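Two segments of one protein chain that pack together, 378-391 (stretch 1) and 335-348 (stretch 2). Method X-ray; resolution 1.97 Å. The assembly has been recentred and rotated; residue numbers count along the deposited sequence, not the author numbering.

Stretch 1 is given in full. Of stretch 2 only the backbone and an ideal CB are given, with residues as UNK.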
# COMPACT_ATOMS: atom_id res chain seq x y z
N ALA B 378 -1.80 -31.53 13.05
CA ALA B 378 -2.49 -30.58 12.19
C ALA B 378 -1.45 -29.74 11.46
O ALA B 378 -1.52 -29.58 10.24
CB ALA B 378 -3.42 -29.69 13.00
N MSE B 379 -0.49 -29.21 12.21
CA MSE B 379 0.54 -28.39 11.57
C MSE B 379 1.28 -29.17 10.47
O MSE B 379 1.34 -28.73 9.31
CB MSE B 379 1.53 -27.83 12.58
CG MSE B 379 2.31 -26.67 12.01
SE MSE B 379 3.78 -26.18 13.15
CE MSE B 379 4.48 -24.67 12.11
N SER B 380 1.80 -30.33 10.83
CA SER B 380 2.60 -31.12 9.91
C SER B 380 1.77 -31.57 8.71
O SER B 380 2.31 -31.84 7.64
CB SER B 380 3.21 -32.33 10.61
OG SER B 380 2.25 -33.35 10.78
N SER B 381 0.46 -31.65 8.90
CA SER B 381 -0.45 -32.00 7.82
C SER B 381 -0.60 -30.86 6.83
O SER B 381 -0.79 -31.09 5.63
CB SER B 381 -1.83 -32.37 8.36
OG SER B 381 -1.84 -33.68 8.89
N ASN B 382 -0.52 -29.63 7.32
CA ASN B 382 -0.84 -28.45 6.51
C ASN B 382 0.34 -27.79 5.81
O ASN B 382 0.18 -26.74 5.19
CB ASN B 382 -1.62 -27.42 7.33
CG ASN B 382 -3.05 -27.85 7.58
OD1 ASN B 382 -3.96 -27.46 6.85
ND2 ASN B 382 -3.25 -28.66 8.61
N TYR B 383 1.52 -28.39 5.92
CA TYR B 383 2.66 -27.92 5.15
C TYR B 383 3.04 -28.96 4.11
O TYR B 383 2.99 -30.15 4.38
CB TYR B 383 3.85 -27.57 6.07
CG TYR B 383 3.64 -26.27 6.82
CD1 TYR B 383 4.01 -25.06 6.25
CD2 TYR B 383 3.06 -26.26 8.08
CE1 TYR B 383 3.81 -23.86 6.92
CE2 TYR B 383 2.86 -25.06 8.76
CZ TYR B 383 3.24 -23.87 8.18
OH TYR B 383 3.03 -22.68 8.85
N GLN B 384 3.40 -28.49 2.92
CA GLN B 384 3.74 -29.36 1.80
C GLN B 384 4.72 -30.44 2.20
O GLN B 384 4.55 -31.61 1.86
CB GLN B 384 4.31 -28.54 0.64
CG GLN B 384 3.27 -27.88 -0.23
CD GLN B 384 2.44 -28.89 -1.01
OE1 GLN B 384 2.85 -30.04 -1.20
NE2 GLN B 384 1.27 -28.47 -1.46
N ASP B 385 5.77 -30.04 2.91
CA ASP B 385 6.80 -30.97 3.34
C ASP B 385 7.16 -30.70 4.79
O ASP B 385 7.09 -29.55 5.24
CB ASP B 385 8.03 -30.84 2.45
CG ASP B 385 9.02 -31.96 2.66
OD1 ASP B 385 8.58 -33.06 3.06
OD2 ASP B 385 10.22 -31.74 2.42
N VAL B 386 7.53 -31.74 5.52
CA VAL B 386 7.84 -31.64 6.94
C VAL B 386 9.11 -32.42 7.26
O VAL B 386 9.22 -33.60 6.93
CB VAL B 386 6.68 -32.18 7.81
CG1 VAL B 386 6.99 -32.02 9.31
CG2 VAL B 386 5.38 -31.48 7.45
N ILE B 387 10.07 -31.76 7.88
CA ILE B 387 11.32 -32.40 8.30
C ILE B 387 11.37 -32.40 9.83
O ILE B 387 11.09 -31.39 10.47
CB ILE B 387 12.55 -31.65 7.73
CG1 ILE B 387 12.58 -31.75 6.21
CG2 ILE B 387 13.84 -32.17 8.32
CD1 ILE B 387 12.25 -30.48 5.51
N TYR B 388 11.71 -33.54 10.42
CA TYR B 388 11.85 -33.64 11.88
C TYR B 388 13.32 -33.66 12.30
O TYR B 388 14.07 -34.54 11.92
CB TYR B 388 11.16 -34.90 12.40
CG TYR B 388 9.65 -34.90 12.25
CD1 TYR B 388 8.84 -34.50 13.30
CD2 TYR B 388 9.05 -35.30 11.07
CE1 TYR B 388 7.46 -34.50 13.18
CE2 TYR B 388 7.67 -35.31 10.94
CZ TYR B 388 6.88 -34.90 12.00
OH TYR B 388 5.51 -34.90 11.88
N CYS B 389 13.74 -32.66 13.07
CA CYS B 389 15.05 -32.69 13.71
C CYS B 389 14.80 -32.85 15.20
O CYS B 389 15.03 -31.93 15.98
CB CYS B 389 15.84 -31.41 13.45
SG CYS B 389 16.15 -31.09 11.73
N ILE B 390 14.31 -34.02 15.57
CA ILE B 390 13.93 -34.31 16.94
C ILE B 390 14.84 -35.43 17.43
O ILE B 390 15.13 -36.37 16.69
CB ILE B 390 12.46 -34.77 16.99
CG1 ILE B 390 11.54 -33.70 16.38
CG2 ILE B 390 12.04 -35.12 18.42
CD1 ILE B 390 11.38 -32.44 17.22
N GLY B 391 15.29 -35.32 18.67
CA GLY B 391 16.17 -36.33 19.25
C GLY B 391 17.53 -35.75 19.55
O GLY B 391 17.67 -34.54 19.71
N UNK B 335 -3.35 -23.10 0.64
CA UNK B 335 -2.22 -23.98 0.43
C UNK B 335 -0.92 -23.41 0.97
O UNK B 335 -0.54 -22.28 0.63
CB UNK B 335 -2.07 -24.28 -1.06
N UNK B 336 -0.24 -24.18 1.81
CA UNK B 336 1.04 -23.74 2.37
C UNK B 336 2.19 -24.37 1.61
O UNK B 336 2.65 -25.46 1.95
CB UNK B 336 1.13 -24.09 3.86
N UNK B 337 2.64 -23.68 0.57
CA UNK B 337 3.78 -24.10 -0.24
C UNK B 337 4.98 -24.38 0.64
O UNK B 337 5.81 -25.23 0.34
CB UNK B 337 4.13 -23.04 -1.28
N UNK B 338 5.07 -23.64 1.74
CA UNK B 338 6.22 -23.66 2.63
C UNK B 338 6.62 -25.06 3.12
O UNK B 338 5.79 -25.97 3.21
CB UNK B 338 5.93 -22.77 3.84
N UNK B 339 7.91 -25.22 3.40
CA UNK B 339 8.42 -26.39 4.10
C UNK B 339 8.51 -26.07 5.60
O UNK B 339 8.73 -24.92 5.99
CB UNK B 339 9.78 -26.81 3.54
N UNK B 340 8.32 -27.09 6.45
CA UNK B 340 8.35 -26.89 7.89
C UNK B 340 9.35 -27.85 8.55
O UNK B 340 9.25 -29.06 8.41
CB UNK B 340 6.95 -27.08 8.48
N UNK B 341 10.33 -27.28 9.25
CA UNK B 341 11.28 -28.08 10.02
C UNK B 341 10.88 -27.98 11.49
O UNK B 341 10.87 -26.89 12.06
CB UNK B 341 12.72 -27.61 9.80
N UNK B 342 10.52 -29.11 12.07
CA UNK B 342 10.17 -29.16 13.49
C UNK B 342 11.39 -29.61 14.27
O UNK B 342 11.99 -30.63 13.95
CB UNK B 342 8.99 -30.10 13.74
N UNK B 343 11.78 -28.84 15.27
CA UNK B 343 12.97 -29.22 16.02
C UNK B 343 12.75 -29.29 17.51
O UNK B 343 11.79 -28.73 18.03
CB UNK B 343 14.10 -28.23 15.73
N UNK B 344 13.63 -30.02 18.19
CA UNK B 344 13.70 -29.96 19.65
C UNK B 344 15.04 -29.33 20.05
O UNK B 344 15.89 -29.06 19.20
CB UNK B 344 13.54 -31.35 20.27
N UNK B 345 15.21 -29.12 21.35
CA UNK B 345 16.32 -28.35 21.87
C UNK B 345 17.67 -28.82 21.36
O UNK B 345 18.47 -28.03 20.86
CB UNK B 345 16.31 -28.40 23.40
N UNK B 346 17.91 -30.13 21.47
CA UNK B 346 19.22 -30.71 21.20
C UNK B 346 19.66 -30.60 19.75
O UNK B 346 20.85 -30.59 19.47
CB UNK B 346 19.22 -32.18 21.61
N UNK B 347 18.71 -30.53 18.83
CA UNK B 347 19.06 -30.41 17.41
C UNK B 347 18.73 -29.03 16.82
O UNK B 347 18.57 -28.89 15.61
CB UNK B 347 18.33 -31.49 16.61
N UNK B 348 18.63 -28.02 17.68
CA UNK B 348 18.31 -26.66 17.24
C UNK B 348 19.36 -26.09 16.28
O UNK B 348 19.02 -25.45 15.28
CB UNK B 348 18.17 -25.74 18.46

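Around V386 to C389 the chain runs parallel to positions 340-343, so side chains of the second stretch alternate between the face of I387 and C389 and that of V386 and Y388.

Position 335 has phi 126°, a positive value that favours glycine; it is G335.

At 336 CA-to-CB points toward stretch 1, and the ideal CB lies 3.1 Å from N382 O and 3.9 Å from Y383 CD1. A flat or aromatic side chain could pack on the Y383 ring, within limits, since N382 O is tight against the CB. The residue is H336, whose ring edge meets the face of Y383, centroids 5.2 Å apart. The backbone H336 O accepts a hydrogen bond from Q384 N (3.3 Å).

Position 337 points away and tolerates most polar residues; it is E337. At 338 the CB lies sideways, 3.8 Å from Y383 CD1, so a side chain with a few methylenes would suit. Q338 puts its CB 3.9 Å from Y383 CD1, and its amide NE2 is hydrogen-bonded elsewhere in the structure.

The CB at 339 is 4.8 Å from I387 CD1, inviting a small or beta-branched residue. T339 brings CG2 within 3.4 Å of I387 CD1.

At 340 the CB lies over the Y383 ring, 3.8 Å from Y383 CG, and M379 comes close, so a compact apolar side chain fits. C340 lays CB over the ring face, with SG 3.8 Å from M379 CE. C340 N donates to D385 O (3.0 Å), and C340 O accepts from I387 N (2.9 Å).

Position 341 shares a face with I387 and C389; valine, isoleucine or leucine would suit. I341 packs CG1 4.0 Å from I387 CB and CG2 3.8 Å from C389 SG.

The CB at 342 is 4.4 Å from Y388 CD1, and V386 and M379 line the same side, which calls for a longer aliphatic chain. L342 places CD1 3.5 Å from Y388 CE1 and CD2 4.1 Å from M379 SE.

At 343 many apolar residues are possible beside C389. F343 sets CB 4.2 Å from C389 CB, but its ring leads away.

Position 344 points toward stretch 1, with G391 N 4.6 Å from the CB: a small acceptor fits. S344 OG accepts a weak hydrogen bond from G391 N (3.4 Å).

Positions 345 and 348 point away and suit many polar residues; they are N345 and R348. At 346 the sideways CB, 3.4 Å from G391 O, also allows many polar residues; it is E346.

At 347 the CB points toward stretch 1, 3.4 Å from C389 O, and carbonyls ahead favour a long donor. R347 NH1 bonds I390 O (2.9 Å), its guanidinium face over C389 CA.

Stretch 2, residues 335-348: GHEQTCILFSNERR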
# COMPACT_ATOMS: atom_id res chain seq x y z
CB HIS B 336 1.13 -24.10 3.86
CG HIS B 336 -0.06 -23.69 4.66
ND1 HIS B 336 -0.24 -24.06 5.97
CD2 HIS B 336 -1.13 -22.93 4.34
CE1 HIS B 336 -1.38 -23.55 6.42
NE2 HIS B 336 -1.94 -22.86 5.45
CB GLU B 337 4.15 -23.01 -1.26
CG GLU B 337 5.51 -23.20 -1.94
CD GLU B 337 6.69 -22.63 -1.14
OE1 GLU B 337 7.06 -21.45 -1.37
OE2 GLU B 337 7.27 -23.35 -0.30
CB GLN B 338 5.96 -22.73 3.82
CG GLN B 338 5.85 -21.25 3.42
CD GLN B 338 4.45 -20.69 3.60
OE1 GLN B 338 3.48 -21.43 3.71
NE2 GLN B 338 4.35 -19.37 3.62
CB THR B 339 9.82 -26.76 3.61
OG1 THR B 339 9.75 -27.16 2.23
CG2 THR B 339 10.38 -27.89 4.41
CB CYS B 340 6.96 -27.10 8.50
SG CYS B 340 6.90 -26.95 10.30
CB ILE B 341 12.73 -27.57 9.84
CG1 ILE B 341 13.17 -27.72 8.38
CG2 ILE B 341 13.68 -28.32 10.77
CD1 ILE B 341 14.43 -26.92 8.03
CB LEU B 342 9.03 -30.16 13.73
CG LEU B 342 7.69 -29.81 13.06
CD1 LEU B 342 6.79 -31.04 12.99
CD2 LEU B 342 7.00 -28.66 13.80
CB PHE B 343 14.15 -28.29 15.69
CG PHE B 343 13.98 -26.87 16.18
CD1 PHE B 343 14.53 -26.46 17.38
CD2 PHE B 343 13.28 -25.95 15.42
CE1 PHE B 343 14.38 -25.15 17.82
CE2 PHE B 343 13.12 -24.64 15.86
CZ PHE B 343 13.68 -24.24 17.06
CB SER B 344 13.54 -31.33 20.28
OG SER B 344 14.59 -32.20 19.91
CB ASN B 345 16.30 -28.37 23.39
CG ASN B 345 16.99 -27.17 24.00
OD1 ASN B 345 16.93 -26.06 23.45
ND2 ASN B 345 17.64 -27.37 25.13
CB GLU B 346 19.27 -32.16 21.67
CG GLU B 346 19.15 -32.31 23.17
CD GLU B 346 19.06 -33.76 23.61
OE1 GLU B 346 18.74 -34.01 24.79
OE2 GLU B 346 19.30 -34.65 22.77
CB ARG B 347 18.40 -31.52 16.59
CG ARG B 347 18.83 -32.91 17.00
CD ARG B 347 18.02 -33.98 16.30
NE ARG B 347 18.38 -34.12 14.90
CZ ARG B 347 17.88 -35.06 14.09
NH1 ARG B 347 16.99 -35.93 14.56
NH2 ARG B 347 18.26 -35.12 12.82
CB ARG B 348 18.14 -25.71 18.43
CG ARG B 348 17.89 -24.27 18.00
CD ARG B 348 17.74 -23.32 19.17
NE ARG B 348 18.94 -23.29 20.00
CZ ARG B 348 18.93 -23.48 21.32
NH1 ARG B 348 17.78 -23.71 21.95
NH2 ARG B 348 20.07 -23.44 22.01
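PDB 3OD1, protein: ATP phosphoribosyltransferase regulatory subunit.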